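Local coordinates for protein 2-keto acid:ferredoxin oxidoreductase subunit alpha (Pyrococcus furiosus, PDB 1YD7) that is probably the alpha subunit of a heterotetrameric enzyme that converts 2-oxoglutarate and CoA to succinyl-CoA and CO2, passing the electrons to ferredoxin, at residues Glu73-Ile81 against Thr94-Asn105; Arg12-Pro20 against Arg31-Arg39. All coordinates share one frame; numbering follows the deposited sequence.

Contact 1 of 2, residues Glu73-Ile81 against Thr94-Asn105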
# COMPACT_ATOMS: atom_id res chain seq x y z
N GLU A 73 -6.69 -13.65 -5.86
CA GLU A 73 -6.84 -12.54 -4.93
C GLU A 73 -6.94 -13.05 -3.48
O GLU A 73 -6.37 -12.48 -2.57
CB GLU A 73 -8.08 -11.70 -5.29
CG GLU A 73 -7.98 -10.95 -6.62
CD GLU A 73 -8.50 -11.74 -7.86
OE1 GLU A 73 -8.90 -12.93 -7.74
OE2 GLU A 73 -8.50 -11.14 -8.97
N ILE A 74 -7.67 -14.15 -3.30
CA ILE A 74 -7.78 -14.81 -1.99
C ILE A 74 -6.41 -15.18 -1.40
O ILE A 74 -6.14 -14.95 -0.20
CB ILE A 74 -8.73 -16.04 -2.09
CG1 ILE A 74 -10.18 -15.53 -2.21
CG2 ILE A 74 -8.59 -16.94 -0.88
CD1 ILE A 74 -11.25 -16.61 -2.11
N ALA A 75 -5.53 -15.68 -2.26
CA ALA A 75 -4.18 -16.05 -1.88
C ALA A 75 -3.30 -14.86 -1.50
O ALA A 75 -2.53 -14.92 -0.55
CB ALA A 75 -3.54 -16.83 -3.03
N SER A 76 -3.42 -13.77 -2.25
CA SER A 76 -2.60 -12.59 -1.99
C SER A 76 -2.94 -11.96 -0.64
O SER A 76 -2.05 -11.58 0.09
CB SER A 76 -2.78 -11.56 -3.12
OG SER A 76 -2.29 -12.10 -4.33
N ILE A 77 -4.23 -11.87 -0.33
CA ILE A 77 -4.67 -11.34 0.96
C ILE A 77 -4.30 -12.29 2.11
O ILE A 77 -3.80 -11.84 3.13
CB ILE A 77 -6.21 -10.96 0.98
CG1 ILE A 77 -6.64 -10.47 2.35
CG2 ILE A 77 -7.10 -12.12 0.63
CD1 ILE A 77 -5.92 -9.23 2.80
N ALA A 78 -4.53 -13.60 1.93
CA ALA A 78 -4.18 -14.59 2.95
C ALA A 78 -2.69 -14.53 3.26
O ALA A 78 -2.29 -14.54 4.43
CB ALA A 78 -4.62 -16.00 2.53
N ALA A 79 -1.88 -14.34 2.22
CA ALA A 79 -0.44 -14.22 2.36
C ALA A 79 -0.02 -12.98 3.11
O ALA A 79 0.92 -13.05 3.93
CB ALA A 79 0.22 -14.24 1.00
N ALA A 80 -0.66 -11.85 2.82
CA ALA A 80 -0.38 -10.61 3.56
C ALA A 80 -0.81 -10.73 5.04
O ALA A 80 -0.12 -10.23 5.93
CB ALA A 80 -1.08 -9.42 2.89
N ILE A 81 -1.92 -11.41 5.30
CA ILE A 81 -2.38 -11.72 6.69
C ILE A 81 -1.35 -12.55 7.48
O ILE A 81 -0.99 -12.18 8.61
CB ILE A 81 -3.80 -12.41 6.69
CG1 ILE A 81 -4.88 -11.44 6.21
CG2 ILE A 81 -4.19 -12.94 8.11
CD1 ILE A 81 -6.22 -12.12 5.86
N THR A 94 -5.53 -5.05 -5.21
CA THR A 94 -6.49 -5.72 -6.08
C THR A 94 -7.26 -4.70 -6.91
O THR A 94 -7.14 -3.49 -6.69
CB THR A 94 -7.45 -6.65 -5.29
OG1 THR A 94 -8.34 -7.29 -6.21
CG2 THR A 94 -8.25 -5.88 -4.22
N SER A 95 -8.01 -5.20 -7.90
CA SER A 95 -8.72 -4.34 -8.85
C SER A 95 -10.10 -4.90 -9.20
O SER A 95 -10.29 -6.11 -9.27
CB SER A 95 -7.88 -4.15 -10.12
OG SER A 95 -8.24 -2.95 -10.78
N GLY A 96 -11.06 -3.99 -9.40
CA GLY A 96 -12.41 -4.35 -9.84
C GLY A 96 -13.10 -5.40 -8.99
O GLY A 96 -13.43 -5.13 -7.83
N PRO A 97 -13.31 -6.62 -9.55
CA PRO A 97 -14.00 -7.67 -8.79
C PRO A 97 -13.17 -8.24 -7.64
O PRO A 97 -13.72 -8.71 -6.65
CB PRO A 97 -14.26 -8.77 -9.84
CG PRO A 97 -13.85 -8.20 -11.16
CD PRO A 97 -12.89 -7.10 -10.88
N GLY A 98 -11.85 -8.18 -7.79
CA GLY A 98 -10.94 -8.83 -6.85
C GLY A 98 -11.15 -8.49 -5.39
O GLY A 98 -10.96 -9.36 -4.53
N PHE A 99 -11.54 -7.25 -5.10
CA PHE A 99 -11.75 -6.79 -3.72
C PHE A 99 -12.86 -7.57 -3.01
O PHE A 99 -12.69 -8.01 -1.87
CB PHE A 99 -12.07 -5.29 -3.69
CG PHE A 99 -12.19 -4.72 -2.29
CD1 PHE A 99 -11.09 -4.72 -1.43
CD2 PHE A 99 -13.39 -4.19 -1.84
CE1 PHE A 99 -11.19 -4.20 -0.14
CE2 PHE A 99 -13.50 -3.66 -0.54
CZ PHE A 99 -12.39 -3.67 0.31
N SER A 100 -13.99 -7.73 -3.69
CA SER A 100 -15.11 -8.48 -3.14
C SER A 100 -14.76 -9.95 -2.84
O SER A 100 -15.32 -10.53 -1.91
CB SER A 100 -16.31 -8.40 -4.08
OG SER A 100 -16.00 -8.98 -5.33
N LEU A 101 -13.85 -10.55 -3.62
CA LEU A 101 -13.39 -11.92 -3.34
C LEU A 101 -12.59 -11.98 -2.04
O LEU A 101 -12.58 -13.01 -1.36
CB LEU A 101 -12.51 -12.48 -4.47
CG LEU A 101 -13.05 -12.60 -5.90
CD1 LEU A 101 -12.09 -13.45 -6.74
CD2 LEU A 101 -14.45 -13.20 -5.93
N MSE A 102 -11.92 -10.88 -1.70
CA MSE A 102 -11.19 -10.76 -0.44
C MSE A 102 -12.09 -10.45 0.77
O MSE A 102 -11.62 -10.53 1.91
CB MSE A 102 -10.13 -9.65 -0.56
CG MSE A 102 -9.09 -9.88 -1.64
SE MSE A 102 -7.72 -8.46 -1.64
CE MSE A 102 -6.31 -9.29 -2.80
N GLN A 103 -13.35 -10.10 0.53
CA GLN A 103 -14.22 -9.54 1.56
C GLN A 103 -14.21 -10.32 2.88
O GLN A 103 -14.11 -9.72 3.95
CB GLN A 103 -15.66 -9.43 1.05
N GLU A 104 -14.29 -11.65 2.80
CA GLU A 104 -14.39 -12.50 4.00
C GLU A 104 -13.08 -12.64 4.76
O GLU A 104 -13.08 -12.65 5.97
CB GLU A 104 -14.91 -13.88 3.63
CG GLU A 104 -15.31 -14.74 4.82
CD GLU A 104 -15.66 -16.15 4.41
OE1 GLU A 104 -16.38 -16.31 3.40
OE2 GLU A 104 -15.21 -17.11 5.09
N ASN A 105 -11.96 -12.79 4.04
CA ASN A 105 -10.62 -12.75 4.67
C ASN A 105 -10.28 -11.42 5.37
O ASN A 105 -9.58 -11.40 6.38
CB ASN A 105 -9.52 -13.06 3.62
CG ASN A 105 -9.32 -14.56 3.38
OD1 ASN A 105 -8.53 -14.95 2.51
ND2 ASN A 105 -10.01 -15.39 4.14

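Contact 2 of 2, residues Arg12-Pro20 against Arg31-Arg39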
# COMPACT_ATOMS: atom_id res chain seq x y z
N ARG A 12 20.23 4.81 1.65
CA ARG A 12 19.34 3.79 2.24
C ARG A 12 18.17 3.45 1.28
O ARG A 12 17.94 2.27 0.97
CB ARG A 12 18.83 4.24 3.62
N PHE A 13 17.46 4.47 0.78
CA PHE A 13 16.27 4.23 -0.06
C PHE A 13 16.58 4.22 -1.57
O PHE A 13 17.51 4.87 -2.03
CB PHE A 13 15.13 5.20 0.29
CG PHE A 13 14.53 4.97 1.67
CD1 PHE A 13 13.48 4.09 1.87
CD2 PHE A 13 15.03 5.65 2.77
CE1 PHE A 13 12.92 3.91 3.14
CE2 PHE A 13 14.49 5.47 4.05
CZ PHE A 13 13.43 4.60 4.23
N PRO A 14 15.83 3.42 -2.34
CA PRO A 14 16.10 3.23 -3.77
C PRO A 14 15.47 4.28 -4.67
O PRO A 14 15.60 4.19 -5.89
CB PRO A 14 15.48 1.85 -4.04
CG PRO A 14 14.35 1.78 -3.07
CD PRO A 14 14.68 2.62 -1.89
N PHE A 15 14.79 5.24 -4.08
CA PHE A 15 14.21 6.37 -4.79
C PHE A 15 14.59 7.65 -4.05
O PHE A 15 14.93 7.60 -2.86
CB PHE A 15 12.69 6.25 -4.89
CG PHE A 15 12.02 5.83 -3.61
CD1 PHE A 15 11.75 6.75 -2.61
CD2 PHE A 15 11.64 4.50 -3.43
CE1 PHE A 15 11.12 6.35 -1.43
CE2 PHE A 15 11.01 4.09 -2.24
CZ PHE A 15 10.75 5.01 -1.25
N PRO A 16 14.55 8.80 -4.75
CA PRO A 16 14.88 10.07 -4.12
C PRO A 16 13.90 10.46 -3.00
O PRO A 16 12.67 10.34 -3.15
CB PRO A 16 14.82 11.09 -5.28
CG PRO A 16 14.93 10.27 -6.52
CD PRO A 16 14.25 8.97 -6.18
N VAL A 17 14.47 10.94 -1.89
CA VAL A 17 13.70 11.34 -0.72
C VAL A 17 14.24 12.68 -0.21
O VAL A 17 15.39 13.02 -0.46
CB VAL A 17 13.79 10.28 0.43
CG1 VAL A 17 13.27 8.94 -0.04
CG2 VAL A 17 15.22 10.16 0.97
N GLY A 18 13.44 13.42 0.54
CA GLY A 18 13.89 14.68 1.09
C GLY A 18 13.96 15.76 0.02
O GLY A 18 14.78 16.68 0.10
N GLU A 19 13.08 15.65 -0.99
CA GLU A 19 13.00 16.63 -2.07
C GLU A 19 11.80 16.32 -2.97
O GLU A 19 11.21 15.24 -2.85
CB GLU A 19 14.31 16.65 -2.88
CG GLU A 19 14.64 15.34 -3.55
CD GLU A 19 15.93 15.39 -4.32
OE1 GLU A 19 16.09 16.30 -5.18
OE2 GLU A 19 16.77 14.50 -4.07
N PRO A 20 11.39 17.29 -3.82
CA PRO A 20 10.27 17.05 -4.70
C PRO A 20 10.60 16.15 -5.88
O PRO A 20 11.75 15.97 -6.24
CB PRO A 20 9.88 18.47 -5.20
CG PRO A 20 10.67 19.43 -4.35
CD PRO A 20 11.91 18.66 -4.02
N ARG A 31 6.17 4.60 -2.87
CA ARG A 31 7.14 5.31 -2.07
C ARG A 31 6.68 5.52 -0.63
O ARG A 31 7.49 5.39 0.30
CB ARG A 31 7.46 6.67 -2.69
CG ARG A 31 8.20 6.56 -3.97
CD ARG A 31 8.79 7.92 -4.41
NE ARG A 31 9.28 7.85 -5.80
CZ ARG A 31 10.07 8.75 -6.38
NH1 ARG A 31 10.57 9.79 -5.71
NH2 ARG A 31 10.41 8.59 -7.65
N ALA A 32 5.42 5.88 -0.46
CA ALA A 32 4.81 6.05 0.86
C ALA A 32 4.82 4.74 1.67
O ALA A 32 5.17 4.73 2.84
CB ALA A 32 3.39 6.57 0.72
N ALA A 33 4.40 3.66 1.02
CA ALA A 33 4.33 2.35 1.66
C ALA A 33 5.70 1.97 2.19
O ALA A 33 5.84 1.67 3.36
CB ALA A 33 3.80 1.33 0.69
N ILE A 34 6.72 2.10 1.35
CA ILE A 34 8.09 1.82 1.73
C ILE A 34 8.65 2.74 2.80
O ILE A 34 9.33 2.29 3.73
CB ILE A 34 8.99 1.81 0.49
CG1 ILE A 34 8.66 0.55 -0.32
CG2 ILE A 34 10.43 1.86 0.86
CD1 ILE A 34 9.40 0.40 -1.57
N LEU A 35 8.38 4.04 2.69
CA LEU A 35 8.82 4.97 3.72
C LEU A 35 8.11 4.67 5.05
O LEU A 35 8.67 4.91 6.11
CB LEU A 35 8.59 6.45 3.31
CG LEU A 35 9.63 7.03 2.33
CD1 LEU A 35 9.02 8.21 1.57
CD2 LEU A 35 10.92 7.45 3.05
N ALA A 36 6.87 4.17 4.97
CA ALA A 36 6.10 3.83 6.16
C ALA A 36 6.55 2.52 6.84
O ALA A 36 6.13 2.23 7.95
CB ALA A 36 4.62 3.73 5.83
N GLY A 37 7.38 1.73 6.15
CA GLY A 37 8.01 0.52 6.72
C GLY A 37 7.44 -0.77 6.18
O GLY A 37 7.74 -1.82 6.70
N CYS A 38 6.61 -0.70 5.14
CA CYS A 38 6.13 -1.91 4.48
C CYS A 38 7.31 -2.68 3.88
O CYS A 38 8.12 -2.11 3.12
CB CYS A 38 5.16 -1.56 3.37
SG CYS A 38 4.44 -2.97 2.53
N ARG A 39 7.40 -3.95 4.24
CA ARG A 39 8.42 -4.86 3.71
C ARG A 39 7.83 -6.13 3.15
O ARG A 39 8.55 -6.99 2.73
CB ARG A 39 9.46 -5.16 4.78
CG ARG A 39 10.27 -3.94 5.18
CD ARG A 39 11.02 -3.33 3.96
NE ARG A 39 11.84 -2.17 4.31
CZ ARG A 39 11.42 -0.90 4.36
NH1 ARG A 39 10.18 -0.56 4.06
NH2 ARG A 39 12.27 0.05 4.68

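Contact 1 of 2, residues Glu73-Ile81 against Thr94-Asn105
The Glu73 carboxylate and the Asn105 side-chain amide are the flat groups here. Gly98 CA and Leu101 CD1 lie on the same side of the carboxylate plane, with Leu101 CD1 3.4 Å from Glu73 OE1. Asn105 OD1 has Ile77 CG2 (3.7 Å) and Ile74 O close to the amide plane; Ala78 CB and Ile74 CG2 approach it tilted from that plane, on opposite sides. With its chain bent at chi2 (90°), Glu73 sets CG 3.6 Å from Gly98 CA, at right angles to the Thr94 side chain. A beta carbon on Gly98 would clash with Glu73 CG and Thr94 OG1. Cut back to an alanine, Glu73 would lose CG and the carboxylate, and a gap would probably open over Gly98 CA and beside Leu101 CD1. Selenomethionine Met102 extends to put CE 3.2 Å from Glu73 O and CG 3.8 Å from Ile77 CG2. No hydrogen bond crosses; the axes of segments 73-81 and 98-102 cross at -55°, 8.9 Å apart at closest. The type II' turn from Ser95 to Gly98 and helix 98-102 thus fold back on helix 73-85, which links strands 66-69 and 90-95 in a beta-alpha-beta crossover of a parallel alpha/beta fold consistent with the thiamine-diphosphate-binding family.

Contact 2 of 2, residues Arg12-Pro20 against Arg31-Arg39
Phe15 and Arg31 run past each other in opposite directions, the aliphatic part of the arginine lying over the ring face. Arg31 CG sits 3.7 Å from the centroid of the Phe15 ring and 7° off its normal, a CH-pi contact. Further along the extended arginine, Phe15 CB lies over the guanidinium, whose plane is turned 22° from the ring. A chi1 of 44°, which wedges Phe15 CG between its own N and carbonyl carbon, aims the ring at helix 25-36. The charged end of Arg31 is held by salt bridges to Glu27 and Asp21.

The next turn of the helix fills the same ring's far edge: Ile34 CG2 comes to 3.8 Å from Phe15 CZ, and Leu35 CG to 4.1 Å from Phe15 CE1. Phe13 is gripped by the same two residues differently. Leu35 CD2 lies above its face, 4.1 Å from the ring centroid and offset toward the rim, while Ile34 CG2 meets its edge at 3.9 Å from Phe13 CD1. Ile34 CG2 thus touches the edges of both rings, and Tyr59 meets Phe15 edge-to-face.

At the helix end, Ile34 O takes two donors, Gly37 N and Arg39 NH1, the latter at 3.0 Å on a lone pair; Arg39 NH1 also donates to Cys38 O (2.7 Å), from above that carbonyl's plane. An N-terminal arm is thus laid across the C-terminal half of the alpha/beta domain's first helix, which the Cys38 N to Ala33 O and Gly37 N to Ile34 O bonds and the positive phi of Gly37 end in a Schellman motif.

How the contacts relate
Both segments of contact 2 precede those of contact 1 in the chain; the centres of the two contacts are about 25 Å apart and their nearest atoms about 8 Å apart, without touching. The central parallel sheet relates them: helix 25-36 of contact 2 leads into strand 40-43, and helix 73-85 of contact 1 leads into strand 90-95, its neighbour in the sheet. Backbone bonds from Arg39 to Val66 and Lys89 tie the end of contact 2 to this sheet. Contact 2 packs the N-terminal arm on helix 25-36, and contact 1 packs the turn and short helix after strand 90-95 on helix 73-85, on opposite sides of the chain's centre.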